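Local coordinates for SusD superfamily protein (Bacteroides fragilis NCTC 9343, PDB 3NQP) that probably takes part in capturing sugars at the bacterial outer membrane, as a member of the SusD family of glycan-binding proteins, at residues Y128-L131 and Y132-Y135; R160-P163 and K164-M167; T284-V287 and G288-S291; L307-Q310 and N311-N314. All blocks are in the same frame, centred on the assembly; numbering follows the deposited sequence.

Interaction 1 (Y128-L131 and Y132-Y135); sequences YFDL and YRIY
Phe129 and Arg133 stand one turn apart near the end of helix 110-135 and form an i to i+4 cation-pi stack in the helical SusD-like N-terminal region. Their side is the tight one. The guanidinium lies flat against the phenyl ring, with planes 15° apart and Arg133 CZ only 3.2 Å from Phe129 CE2. Phe129 brings its ring here by setting CG anti to the backbone N (chi1 -178°). The bend of Arg133 at chi3 (-69°) folds NE and the guanidinium back over that ring, while CD, put there by the earlier torsions, also lies over its face. Arginine suits the site because it offers both a flat cation and an aliphatic stem to an aromatic face. Its guanidinium is further held by Asp130, whose OD1 accepts from Arg133 NH2 at 2.8 Å in a salt bridge. The two flat groups are nearly coplanar there, and OD2 of the same carboxylate is bound by His42 ND1. Trp454 adds a second cation-pi contact, so an acid and two aromatic rings surround this buried charge, with Glu209 as a weak, more distant ion-pair partner. The acid probably offsets the cost of burying the charge.

Round the helix the packing is looser but still buried. Leu131 leans on Tyr135 through CD2, 3.9 Å from Tyr135 CE2, an apolar touch without stacking; the Tyr135 ring also meets Phe85 edge-to-face. Backbone i to i+4 bonds join successive turns beneath both sides, the last running from Tyr135 N to Leu131 O at 2.8 Å.

Interaction 2 (R160-P163 and K164-M167); sequences RSTP and KEVM
This is a local contact in which Thr162 and Glu165 bind each other where the loop after helix 110-135 turns into helix 163-181. The first NH groups of a helix lack a preceding turn, and here side chains serve them. Thr162 OG1 sits between its own backbone N and carbonyl carbon (chi1 70°), which turns the hydroxyl to the helix, and it accepts from Glu165 N at 3.2 Å. Glu165 sets CG beside its backbone N (chi1 -69°), the extended rest of the chain runs back alongside Thr162, and OE1 takes the Thr162 N-H at 2.8 Å through the anti lone pair, nearly straight at 164°. The pair is a capping box, with Thr162 as the N-cap. Threonine fits through its short hydroxyl and glutamate through its reach. Asp221 strengthens the arrangement from outside, with OD2 bonded to Thr162 OG1 and OD1 to Lys164 N. Proline suits position 163, in the first turn, where its missing N-H is not needed. Thr162 O opens the i to i+4 series by accepting from Val166 N at 2.9 Å, and Pro163 O follows with Met167 N at 2.8 Å. On the serine side, Ser161 CB touches Val166 CG2 at 4.2 Å.

Interaction 3 (T284-V287 and G288-S291); sequences TYNV and GTGS
Asn286 reaches across to Thr289 and Gly290 in a tight bend of the long loop between strand 265-269 and helix 321-325. Its CG lies opposite the backbone N (chi1 -168°), which swings the amide over the chain that follows. OD1 then accepts from Thr289 N at 3.1 Å, a bent bond whose donor lies well above the carbonyl plane, 63° out of it. The backbone oxygen of the same residue closes a larger turn, with Gly290 N donating to Asn286 O at 2.9 Å. Together these bonds give the pattern of an Asx motif. The Thr289 side chain is turned back over the amide, its OG1 held between its own N and carbonyl carbon (chi1 63°) and 3.3 Å from Asn286 CG, a contact of packing that crosses the asparagine at an angle. Gly290 suits its place because it has no side chain on the side where Asn286 O presses closest. Gly288 sends its N-H to Asn311 OD1, and Val287 O meets Lys293 NZ, so neighbouring loop segments help to fix the turn. With one side-chain and one backbone carbonyl, a single asparagine accepts from two consecutive backbone N-H groups and so helps to hold this surface bend.

Interaction 4 (L307-Q310 and N311-N314); sequences LDIQ and NTGN
Ile309 O is gripped twice by Thr312, once by the hydroxyl and once by the backbone. Thr312 OG1 donates to it at 2.5 Å, a short bond lying in the carbonyl plane and on a lone pair, and Thr312 N donates at 3.1 Å from a position tilted 28° out of that plane. The hydroxyl can reach because chi1 of 64° sets OG1 between the residue's own N and carbonyl carbon; Tyr373 OH is its other partner. Gln310 NE2 donates to Asp308 OD1 at 2.7 Å, meeting the carboxylate from above its plane, while Arg371 N takes the amide oxygen. A water extends the network, donating to Gln310 O at 2.7 Å and accepting from Gly313 N at 2.9 Å. Further out, the side chains of Gln310 and Thr312 run side by side in the same direction, with Gln310 OE1 3.9 Å from Thr312 CG2. The buried Ile309 packs through CD1 on Gly313 CA at 4.0 Å, a close approach that the glycine's lack of a side chain allows. Gln310 has a positive phi of 48°, a value glycine adopts more readily, and with Asn311 it occupies the corner of a type II' beta turn running from Ile309 to Thr312.

How the interactions relate
The four contacts follow one another along the chain and fall into two groups. Interactions 1 and 2 lie in the SusD-like N-terminal region, with centres about 10 Å apart, on the successive helices 110-135 and 163-181. They touch directly, Tyr132 and Phe129 meeting the selenomethionine at position 167. Interactions 3 and 4, with centres about 8 Å apart, share the long loop before helix 321-325, where Tyr285 OH bonds to Leu307 N at 2.9 Å. Interactions 2 and 4 are about 44 Å apart between centres, on opposite sides of the chain's centre. The first pair thus belongs to the helical framework, the second to an irregular loop region of the SusD-family part of the chain, held by its turns together with bonds to neighbouring residues.

Interaction 1 (Y128-L131 and Y132-Y135)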
loop_
_atom_site.group_PDB
_atom_site.type_symbol
_atom_site.label_atom_id
_atom_site.label_comp_id
_atom_site.label_asym_id
_atom_site.label_seq_id
_atom_site.Cartn_x
_atom_site.Cartn_y
_atom_site.Cartn_z
ATOM N N TYR A 128 3.882 1.348 -13.769
ATOM C CA TYR A 128 4.395 0.113 -14.356
ATOM C C TYR A 128 4.864 -0.912 -13.320
ATOM O O TYR A 128 4.876 -2.104 -13.606
ATOM C CB TYR A 128 5.483 0.398 -15.406
ATOM C CG TYR A 128 4.883 0.607 -16.797
ATOM C CD1 TYR A 128 4.267 -0.441 -17.491
ATOM C CD2 TYR A 128 4.905 1.829 -17.383
ATOM C CE1 TYR A 128 3.688 -0.251 -18.757
ATOM C CE2 TYR A 128 4.368 2.034 -18.670
ATOM C CZ TYR A 128 3.765 0.993 -19.353
ATOM O OH TYR A 128 3.243 1.216 -20.626
ATOM N N PHE A 129 5.250 -0.457 -12.130
ATOM C CA PHE A 129 5.709 -1.353 -11.062
ATOM C C PHE A 129 4.511 -2.094 -10.439
ATOM O O PHE A 129 4.633 -3.283 -10.108
ATOM C CB PHE A 129 6.523 -0.580 -10.014
ATOM C CG PHE A 129 7.085 -1.428 -8.885
ATOM C CD1 PHE A 129 7.772 -2.598 -9.127
ATOM C CD2 PHE A 129 6.936 -1.012 -7.560
ATOM C CE1 PHE A 129 8.299 -3.343 -8.084
ATOM C CE2 PHE A 129 7.446 -1.738 -6.513
ATOM C CZ PHE A 129 8.151 -2.925 -6.779
ATOM N N ASP A 130 3.368 -1.424 -10.285
ATOM C CA ASP A 130 2.121 -2.139 -9.939
ATOM C C ASP A 130 1.807 -3.183 -11.039
ATOM O O ASP A 130 1.522 -4.362 -10.723
ATOM C CB ASP A 130 0.953 -1.195 -9.737
ATOM C CG ASP A 130 0.836 -0.661 -8.275
ATOM O OD1 ASP A 130 1.730 -0.924 -7.444
ATOM O OD2 ASP A 130 -0.150 0.038 -7.999
ATOM N N LEU A 131 1.853 -2.776 -12.309
ATOM C CA LEU A 131 1.533 -3.708 -13.395
ATOM C C LEU A 131 2.500 -4.898 -13.383
ATOM O O LEU A 131 2.087 -6.046 -13.559
ATOM C CB LEU A 131 1.521 -3.004 -14.762
ATOM C CG LEU A 131 0.337 -2.031 -14.977
ATOM C CD1 LEU A 131 0.536 -1.304 -16.253
ATOM C CD2 LEU A 131 -1.036 -2.696 -14.985
ATOM N N TYR A 132 3.783 -4.649 -13.124
ATOM C CA TYR A 132 4.778 -5.761 -13.058
ATOM C C TYR A 132 4.514 -6.713 -11.901
ATOM O O TYR A 132 4.602 -7.921 -12.050
ATOM C CB TYR A 132 6.192 -5.179 -12.955
ATOM C CG TYR A 132 7.334 -6.110 -12.711
ATOM C CD1 TYR A 132 7.629 -6.549 -11.438
ATOM C CD2 TYR A 132 8.129 -6.579 -13.780
ATOM C CE1 TYR A 132 8.683 -7.384 -11.189
ATOM C CE2 TYR A 132 9.230 -7.412 -13.550
ATOM C CZ TYR A 132 9.508 -7.808 -12.243
ATOM O OH TYR A 132 10.578 -8.624 -11.954
ATOM N N ARG A 133 4.197 -6.176 -10.721
ATOM C CA ARG A 133 3.933 -7.036 -9.574
ATOM C C ARG A 133 2.628 -7.825 -9.673
ATOM O O ARG A 133 2.501 -8.921 -9.123
ATOM C CB ARG A 133 3.959 -6.213 -8.293
ATOM C CG ARG A 133 5.364 -5.674 -8.004
ATOM C CD ARG A 133 5.423 -4.968 -6.650
ATOM N NE ARG A 133 4.675 -3.737 -6.680
ATOM C CZ ARG A 133 4.557 -2.913 -5.657
ATOM N NH1 ARG A 133 5.183 -3.166 -4.505
ATOM N NH2 ARG A 133 3.858 -1.813 -5.801
ATOM N N ILE A 134 1.649 -7.252 -10.354
ATOM C CA ILE A 134 0.353 -7.897 -10.515
ATOM C C ILE A 134 0.375 -8.871 -11.691
ATOM O O ILE A 134 -0.070 -9.968 -11.550
ATOM C CB ILE A 134 -0.756 -6.845 -10.735
ATOM C CG1 ILE A 134 -0.937 -6.001 -9.480
ATOM C CG2 ILE A 134 -2.128 -7.481 -11.212
ATOM C CD1 ILE A 134 -1.570 -6.750 -8.309
ATOM N N TYR A 135 0.912 -8.449 -12.831
ATOM C CA TYR A 135 0.800 -9.224 -14.084
ATOM C C TYR A 135 2.118 -9.788 -14.604
ATOM O O TYR A 135 2.077 -10.676 -15.456
ATOM C CB TYR A 135 0.221 -8.338 -15.196
ATOM C CG TYR A 135 -1.181 -7.876 -14.927
ATOM C CD1 TYR A 135 -2.240 -8.751 -15.009
ATOM C CD2 TYR A 135 -1.444 -6.558 -14.556
ATOM C CE1 TYR A 135 -3.530 -8.342 -14.721
ATOM C CE2 TYR A 135 -2.729 -6.137 -14.278
ATOM C CZ TYR A 135 -3.773 -7.022 -14.371
ATOM O OH TYR A 135 -5.060 -6.615 -14.099
#

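Interaction 2 (R160-P163 and K164-M167)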
loop_
_atom_site.group_PDB
_atom_site.type_symbol
_atom_site.label_atom_id
_atom_site.label_comp_id
_atom_site.label_asym_id
_atom_site.label_seq_id
_atom_site.Cartn_x
_atom_site.Cartn_y
_atom_site.Cartn_z
ATOM N N ARG A 160 2.039 -8.272 -24.867
ATOM C CA ARG A 160 2.693 -8.100 -23.588
ATOM C C ARG A 160 4.201 -8.205 -23.761
ATOM O O ARG A 160 4.675 -9.155 -24.322
ATOM C CB ARG A 160 2.201 -9.157 -22.615
ATOM C CG ARG A 160 0.705 -9.090 -22.405
ATOM C CD ARG A 160 0.147 -10.247 -21.588
ATOM N NE ARG A 160 0.572 -10.265 -20.197
ATOM C CZ ARG A 160 -0.068 -10.928 -19.235
ATOM N NH1 ARG A 160 -1.161 -11.626 -19.485
ATOM N NH2 ARG A 160 0.393 -10.907 -18.003
ATOM N N SER A 161 4.958 -7.236 -23.248
ATOM C CA SER A 161 6.420 -7.370 -23.170
ATOM C C SER A 161 6.760 -8.286 -21.999
ATOM O O SER A 161 5.915 -8.483 -21.116
ATOM C CB SER A 161 7.089 -6.032 -22.949
ATOM O OG SER A 161 7.009 -5.235 -24.110
ATOM N N THR A 162 7.979 -8.838 -21.978
ATOM C CA THR A 162 8.355 -9.747 -20.884
ATOM C C THR A 162 8.575 -8.984 -19.549
ATOM O O THR A 162 8.802 -7.752 -19.551
ATOM C CB THR A 162 9.634 -10.497 -21.192
ATOM O OG1 THR A 162 10.720 -9.579 -21.140
ATOM C CG2 THR A 162 9.585 -11.246 -22.634
ATOM N N PRO A 163 8.518 -9.695 -18.404
ATOM C CA PRO A 163 8.825 -8.996 -17.144
ATOM C C PRO A 163 10.166 -8.232 -17.166
ATOM O O PRO A 163 10.239 -7.063 -16.740
ATOM C CB PRO A 163 8.890 -10.116 -16.117
ATOM C CG PRO A 163 7.903 -11.101 -16.631
ATOM C CD PRO A 163 8.094 -11.076 -18.163
ATOM N N LYS A 164 11.224 -8.874 -17.646
ATOM C CA LYS A 164 12.512 -8.179 -17.756
ATOM C C LYS A 164 12.424 -6.894 -18.572
ATOM O O LYS A 164 12.997 -5.872 -18.170
ATOM C CB LYS A 164 13.608 -9.077 -18.339
ATOM C CG LYS A 164 14.898 -8.314 -18.663
ATOM C CD LYS A 164 15.643 -7.848 -17.416
ATOM C CE LYS A 164 17.117 -7.530 -17.763
ATOM N NZ LYS A 164 17.912 -6.952 -16.650
ATOM N N GLU A 165 11.734 -6.937 -19.718
ATOM C CA GLU A 165 11.592 -5.735 -20.551
ATOM C C GLU A 165 10.843 -4.634 -19.787
ATOM O O GLU A 165 11.232 -3.470 -19.874
ATOM C CB GLU A 165 10.866 -6.027 -21.851
ATOM C CG GLU A 165 11.694 -6.893 -22.818
ATOM C CD GLU A 165 10.897 -7.363 -24.018
ATOM O OE1 GLU A 165 9.753 -7.779 -23.899
ATOM O OE2 GLU A 165 11.451 -7.341 -25.108
ATOM N N VAL A 166 9.771 -5.011 -19.069
ATOM C CA VAL A 166 8.970 -4.041 -18.265
ATOM C C VAL A 166 9.848 -3.418 -17.163
ATOM O O VAL A 166 9.825 -2.186 -16.937
ATOM C CB VAL A 166 7.711 -4.691 -17.675
ATOM C CG1 VAL A 166 6.982 -3.761 -16.726
ATOM C CG2 VAL A 166 6.757 -5.155 -18.830
HETATM N N MSE A 167 10.629 -4.258 -16.478
HETATM C CA MSE A 167 11.487 -3.768 -15.381
HETATM C C MSE A 167 12.635 -2.917 -15.914
HETATM O O MSE A 167 13.073 -1.969 -15.272
HETATM C CB MSE A 167 12.084 -4.925 -14.585
HETATM C CG MSE A 167 12.829 -4.473 -13.321
HETATM SE SE MSE A 167 11.901 -3.250 -12.133
HETATM C CE MSE A 167 10.594 -4.421 -11.356
#

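Interaction 3 (T284-V287 and G288-S291)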
loop_
_atom_site.group_PDB
_atom_site.type_symbol
_atom_site.label_atom_id
_atom_site.label_comp_id
_atom_site.label_asym_id
_atom_site.label_seq_id
_atom_site.Cartn_x
_atom_site.Cartn_y
_atom_site.Cartn_z
ATOM N N THR A 284 -16.473 -0.006 8.141
ATOM C CA THR A 284 -17.095 0.394 9.423
ATOM C C THR A 284 -18.373 -0.400 9.765
ATOM O O THR A 284 -18.299 -1.613 10.052
ATOM C CB THR A 284 -17.300 1.916 9.494
ATOM O OG1 THR A 284 -18.284 2.367 8.545
ATOM C CG2 THR A 284 -15.956 2.623 9.251
ATOM N N TYR A 285 -19.532 0.275 9.749
ATOM C CA TYR A 285 -20.795 -0.375 9.961
ATOM C C TYR A 285 -21.896 0.560 9.371
ATOM O O TYR A 285 -21.670 1.766 9.105
ATOM C CB TYR A 285 -21.019 -0.655 11.446
ATOM C CG TYR A 285 -20.806 0.593 12.259
ATOM C CD1 TYR A 285 -19.526 0.960 12.664
ATOM C CD2 TYR A 285 -21.860 1.426 12.577
ATOM C CE1 TYR A 285 -19.299 2.127 13.384
ATOM C CE2 TYR A 285 -21.633 2.619 13.327
ATOM C CZ TYR A 285 -20.358 2.959 13.703
ATOM O OH TYR A 285 -20.116 4.136 14.398
ATOM N N ASN A 286 -23.057 -0.031 9.146
ATOM C CA ASN A 286 -24.213 0.635 8.584
ATOM C C ASN A 286 -25.188 0.963 9.721
ATOM O O ASN A 286 -25.910 0.092 10.174
ATOM C CB ASN A 286 -24.876 -0.343 7.614
ATOM C CG ASN A 286 -25.928 0.300 6.722
ATOM O OD1 ASN A 286 -26.693 1.145 7.151
ATOM N ND2 ASN A 286 -25.971 -0.131 5.461
ATOM N N VAL A 287 -25.283 2.212 10.121
ATOM C CA VAL A 287 -26.213 2.575 11.219
ATOM C C VAL A 287 -27.679 2.353 10.819
ATOM O O VAL A 287 -28.494 1.900 11.618
ATOM C CB VAL A 287 -25.984 3.999 11.668
ATOM C CG1 VAL A 287 -27.152 4.500 12.545
ATOM C CG2 VAL A 287 -24.693 4.060 12.464
ATOM N N GLY A 288 -27.987 2.618 9.562
ATOM C CA GLY A 288 -29.326 2.438 9.030
ATOM C C GLY A 288 -29.901 1.031 9.166
ATOM O O GLY A 288 -31.051 0.858 9.578
ATOM N N THR A 289 -29.123 0.030 8.788
ATOM C CA THR A 289 -29.663 -1.315 8.614
ATOM C C THR A 289 -28.821 -2.449 9.200
ATOM O O THR A 289 -29.239 -3.597 9.202
ATOM C CB THR A 289 -29.865 -1.603 7.117
ATOM O OG1 THR A 289 -28.590 -1.582 6.438
ATOM C CG2 THR A 289 -30.821 -0.556 6.468
ATOM N N GLY A 290 -27.630 -2.134 9.693
ATOM C CA GLY A 290 -26.711 -3.163 10.176
ATOM C C GLY A 290 -26.907 -3.552 11.617
ATOM O O GLY A 290 -27.608 -2.888 12.346
ATOM N N SER A 291 -26.225 -4.599 12.039
ATOM C CA SER A 291 -26.451 -5.193 13.346
ATOM C C SER A 291 -25.436 -4.708 14.371
ATOM O O SER A 291 -25.699 -4.816 15.570
ATOM C CB SER A 291 -26.392 -6.737 13.270
ATOM O OG SER A 291 -25.177 -7.144 12.640
#

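Interaction 4 (L307-Q310 and N311-N314)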
loop_
_atom_site.group_PDB
_atom_site.type_symbol
_atom_site.label_atom_id
_atom_site.label_comp_id
_atom_site.label_asym_id
_atom_site.label_seq_id
_atom_site.Cartn_x
_atom_site.Cartn_y
_atom_site.Cartn_z
ATOM N N LEU A 307 -18.423 5.390 16.359
ATOM C CA LEU A 307 -17.417 6.135 15.566
ATOM C C LEU A 307 -17.860 7.509 15.113
ATOM O O LEU A 307 -17.046 8.274 14.621
ATOM C CB LEU A 307 -16.974 5.343 14.352
ATOM C CG LEU A 307 -16.223 4.056 14.703
ATOM C CD1 LEU A 307 -15.689 3.410 13.425
ATOM C CD2 LEU A 307 -15.090 4.224 15.743
ATOM N N ASP A 308 -19.137 7.846 15.312
ATOM C CA ASP A 308 -19.695 9.083 14.761
ATOM C C ASP A 308 -19.516 9.116 13.240
ATOM O O ASP A 308 -18.853 9.990 12.652
ATOM C CB ASP A 308 -19.107 10.333 15.430
ATOM C CG ASP A 308 -19.971 11.585 15.198
ATOM O OD1 ASP A 308 -21.047 11.520 14.558
ATOM O OD2 ASP A 308 -19.555 12.650 15.664
ATOM N N ILE A 309 -20.157 8.160 12.603
ATOM C CA ILE A 309 -20.183 8.131 11.156
ATOM C C ILE A 309 -21.624 8.265 10.614
ATOM O O ILE A 309 -21.810 8.275 9.412
ATOM C CB ILE A 309 -19.517 6.850 10.616
ATOM C CG1 ILE A 309 -20.291 5.645 11.059
ATOM C CG2 ILE A 309 -17.986 6.773 11.021
ATOM C CD1 ILE A 309 -19.989 4.283 10.326
ATOM N N GLN A 310 -22.610 8.446 11.495
ATOM C CA GLN A 310 -24.014 8.544 11.095
ATOM C C GLN A 310 -24.337 7.393 10.135
ATOM O O GLN A 310 -23.902 6.272 10.391
ATOM C CB GLN A 310 -24.306 9.903 10.480
ATOM C CG GLN A 310 -23.803 11.091 11.263
ATOM C CD GLN A 310 -22.426 11.498 10.870
ATOM O OE1 GLN A 310 -22.119 11.630 9.674
ATOM N NE2 GLN A 310 -21.545 11.684 11.878
ATOM N N ASN A 311 -25.087 7.638 9.061
ATOM C CA ASN A 311 -25.406 6.590 8.129
ATOM C C ASN A 311 -24.506 6.537 6.906
ATOM O O ASN A 311 -24.951 6.085 5.848
ATOM C CB ASN A 311 -26.873 6.630 7.661
ATOM C CG ASN A 311 -27.326 5.283 7.108
ATOM O OD1 ASN A 311 -26.795 4.222 7.512
ATOM N ND2 ASN A 311 -28.250 5.308 6.163
ATOM N N THR A 312 -23.250 6.930 7.057
ATOM C CA THR A 312 -22.337 7.032 5.939
ATOM C C THR A 312 -21.581 5.744 5.654
ATOM O O THR A 312 -20.817 5.687 4.665
ATOM C CB THR A 312 -21.303 8.182 6.167
ATOM O OG1 THR A 312 -20.478 7.871 7.297
ATOM C CG2 THR A 312 -21.989 9.518 6.420
ATOM N N GLY A 313 -21.745 4.732 6.518
ATOM C CA GLY A 313 -20.891 3.539 6.499
ATOM C C GLY A 313 -21.537 2.242 6.067
ATOM O O GLY A 313 -22.764 2.136 5.966
ATOM N N ASN A 314 -20.695 1.249 5.787
ATOM C CA ASN A 314 -21.106 -0.122 5.696
ATOM C C ASN A 314 -19.934 -0.994 6.118
ATOM O O ASN A 314 -18.873 -0.474 6.461
ATOM C CB ASN A 314 -21.736 -0.493 4.306
ATOM C CG ASN A 314 -20.730 -0.596 3.188
ATOM O OD1 ASN A 314 -19.627 -1.037 3.417
ATOM N ND2 ASN A 314 -21.165 -0.306 1.923
HETATM O O HOH W 1 -23.198 4.040 8.952
#